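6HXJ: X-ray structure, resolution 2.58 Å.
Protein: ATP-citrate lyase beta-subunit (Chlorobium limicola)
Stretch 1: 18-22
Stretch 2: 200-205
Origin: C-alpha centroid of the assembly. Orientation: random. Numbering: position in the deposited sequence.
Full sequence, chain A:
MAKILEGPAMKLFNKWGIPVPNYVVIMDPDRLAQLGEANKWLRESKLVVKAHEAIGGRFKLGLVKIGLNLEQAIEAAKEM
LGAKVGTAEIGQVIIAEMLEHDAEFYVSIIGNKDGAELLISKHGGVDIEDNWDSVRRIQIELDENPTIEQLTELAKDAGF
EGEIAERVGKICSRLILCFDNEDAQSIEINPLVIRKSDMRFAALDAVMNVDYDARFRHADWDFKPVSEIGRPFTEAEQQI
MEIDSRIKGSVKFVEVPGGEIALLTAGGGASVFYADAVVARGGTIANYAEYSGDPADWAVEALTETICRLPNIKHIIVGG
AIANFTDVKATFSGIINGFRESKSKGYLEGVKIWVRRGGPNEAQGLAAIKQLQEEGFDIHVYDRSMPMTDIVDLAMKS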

# COMPACT_ATOMS: atom_id res chain seq x y z
N ILE A 18 70.13 3.16 -6.99
CA ILE A 18 71.06 4.14 -7.54
C ILE A 18 71.99 4.55 -6.40
O ILE A 18 71.50 4.94 -5.32
CB ILE A 18 70.35 5.33 -8.20
CG1 ILE A 18 69.50 4.87 -9.40
CG2 ILE A 18 71.34 6.44 -8.58
CD1 ILE A 18 68.54 5.89 -9.93
N PRO A 19 73.32 4.43 -6.60
CA PRO A 19 74.27 4.77 -5.54
C PRO A 19 74.05 6.15 -4.95
O PRO A 19 74.15 7.13 -5.67
CB PRO A 19 75.61 4.63 -6.24
CG PRO A 19 75.38 3.64 -7.33
CD PRO A 19 74.02 3.97 -7.82
N VAL A 20 73.68 6.23 -3.68
CA VAL A 20 73.42 7.50 -3.02
C VAL A 20 74.09 7.53 -1.65
O VAL A 20 74.05 6.52 -0.93
CB VAL A 20 71.90 7.84 -2.91
CG1 VAL A 20 71.27 8.04 -4.28
CG2 VAL A 20 71.16 6.79 -2.12
N PRO A 21 74.67 8.68 -1.24
CA PRO A 21 75.27 8.77 0.09
C PRO A 21 74.21 8.66 1.18
O PRO A 21 73.07 9.09 0.98
CB PRO A 21 75.90 10.16 0.09
CG PRO A 21 75.12 10.93 -0.88
CD PRO A 21 74.78 9.96 -1.95
N ASN A 22 74.59 8.06 2.31
CA ASN A 22 73.69 7.92 3.45
C ASN A 22 73.29 9.31 3.88
O ASN A 22 74.13 10.20 3.99
CB ASN A 22 74.33 7.14 4.59
CG ASN A 22 74.70 5.72 4.23
OD1 ASN A 22 74.00 5.03 3.48
ND2 ASN A 22 75.84 5.25 4.73
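Stretch 2, residues 200-205: RFAALD

Stretch 2 reaches the contact as a strand, Arg-200 to Ala-203, and leaves it as a loop at Leu-204 and Asp-205. Stretch 1 belongs to no regular helix or strand, although from Ile-18 to Asn-22 its backbone remains extended, with negative phi and positive psi throughout. The two backbones come nearest at Pro-19 and Ala-202, whose CA atoms are 4.5 Å apart. From there the contacts advance in the same sense along both chains, though the chains diverge steeply and do not run side by side: Pro-19 lies against Phe-201, Ala-202 and Ala-203, while Pro-21 meets Ala-202, Ala-203 and Leu-204. A single backbone hydrogen bond joins the segments, so this is a local docking of strand on loop and not a ladder of paired strands. It buries 272 Å² in all, between residues at least 181 positions apart in sequence.

Pro-19 gives up the most surface, 66 Å². Its CA-to-CB bond points toward stretch 2, and its CB lies 3.8 Å from CB of Phe-201, an apolar contact at the root of the aromatic side chain; the end of that side chain leads away. Proline suits this position because its ring is compact and apolar, and because proline, though it has no amide hydrogen, keeps the carbonyl that is used here. Pro-19 O accepts a hydrogen bond from Ala-203 N at 2.7 Å, with an angle of 145° at the hydrogen, short and moderately bent. The same oxygen lies 3.5 Å from Ala-202 CA in a CA-H...O contact, so one carbonyl serves two successive residues of the strand.

Ala-203 is next, with 57 Å² covered. Besides donating that hydrogen bond, it offers its small side chain to Val-20: Ala-203 CB is 4.2 Å from Val-20 CG1. The CA-to-CB bond of Val-20 points away from stretch 2, yet its branched side chain, with chi1 in the m well, still places CG1 within van der Waals reach. The methyl of Ala-203 also lies close to the same carbonyl, its CB 3.3 Å from Pro-19 O, and offers a small apolar surface to the valine.

Pro-21 contributes 52 Å², its CA-to-CB bond running sideways. The ring carbon CD approaches Ala-203 O to 3.1 Å, a close packing contact. Pro-21 has no N-H to offer that carbonyl, which helps explain why the backbone pairing does not extend here. Instead the ring supplies apolar surface: its CD is 4.2 Å from Ala-202 CB, and its CG is 4.5 Å from Leu-204 CD1. The leucine makes this last, looser contact by length, since its CA-to-CB bond points away while the end of the side chain comes nearer. At Ala-202 the CA-to-CB bond runs sideways, and the methyl packs near the proline ring. Beyond these residues the segments part: Asn-22 and Asp-205 are out of reach, and Arg-200, at the exposed start of the strand, makes no contact with stretch 1.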

# COMPACT_ATOMS: atom_id res chain seq x y z
N ARG A 200 83.11 1.87 -5.13
CA ARG A 200 81.80 2.38 -4.72
C ARG A 200 81.44 3.73 -5.36
O ARG A 200 82.21 4.69 -5.27
CB ARG A 200 81.68 2.45 -3.19
CG ARG A 200 80.76 1.39 -2.60
CD ARG A 200 80.69 1.51 -1.09
NE ARG A 200 80.67 0.20 -0.43
CZ ARG A 200 81.15 -0.03 0.79
NH1 ARG A 200 81.68 0.95 1.50
NH2 ARG A 200 81.09 -1.25 1.31
N PHE A 201 80.24 3.81 -5.96
CA PHE A 201 79.69 4.99 -6.60
C PHE A 201 78.69 5.70 -5.68
O PHE A 201 78.08 5.06 -4.81
CB PHE A 201 78.99 4.59 -7.90
CG PHE A 201 79.85 4.31 -9.11
CD1 PHE A 201 80.34 3.03 -9.34
CD2 PHE A 201 80.08 5.29 -10.07
CE1 PHE A 201 81.09 2.75 -10.49
CE2 PHE A 201 80.83 5.01 -11.21
CZ PHE A 201 81.33 3.75 -11.41
N ALA A 202 78.50 7.01 -5.87
CA ALA A 202 77.54 7.84 -5.13
C ALA A 202 77.09 9.03 -5.96
O ALA A 202 77.91 9.73 -6.55
CB ALA A 202 78.13 8.32 -3.81
N ALA A 203 75.78 9.27 -5.97
CA ALA A 203 75.14 10.41 -6.63
C ALA A 203 75.17 11.52 -5.61
O ALA A 203 74.42 11.47 -4.63
CB ALA A 203 73.71 10.07 -7.00
N LEU A 204 76.10 12.47 -5.77
CA LEU A 204 76.26 13.54 -4.78
C LEU A 204 75.18 14.63 -4.87
O LEU A 204 74.55 14.90 -3.83
CB LEU A 204 77.67 14.12 -4.83
CG LEU A 204 78.60 13.77 -3.66
CD1 LEU A 204 78.62 12.27 -3.36
CD2 LEU A 204 79.98 14.30 -3.90
N ASP A 205 74.93 15.24 -6.06
CA ASP A 205 73.91 16.29 -6.24
C ASP A 205 72.81 15.79 -7.13
O ASP A 205 73.01 15.61 -8.33
CB ASP A 205 74.49 17.61 -6.80
CG ASP A 205 75.46 18.35 -5.88
OD1 ASP A 205 75.10 18.58 -4.70
OD2 ASP A 205 76.54 18.76 -6.37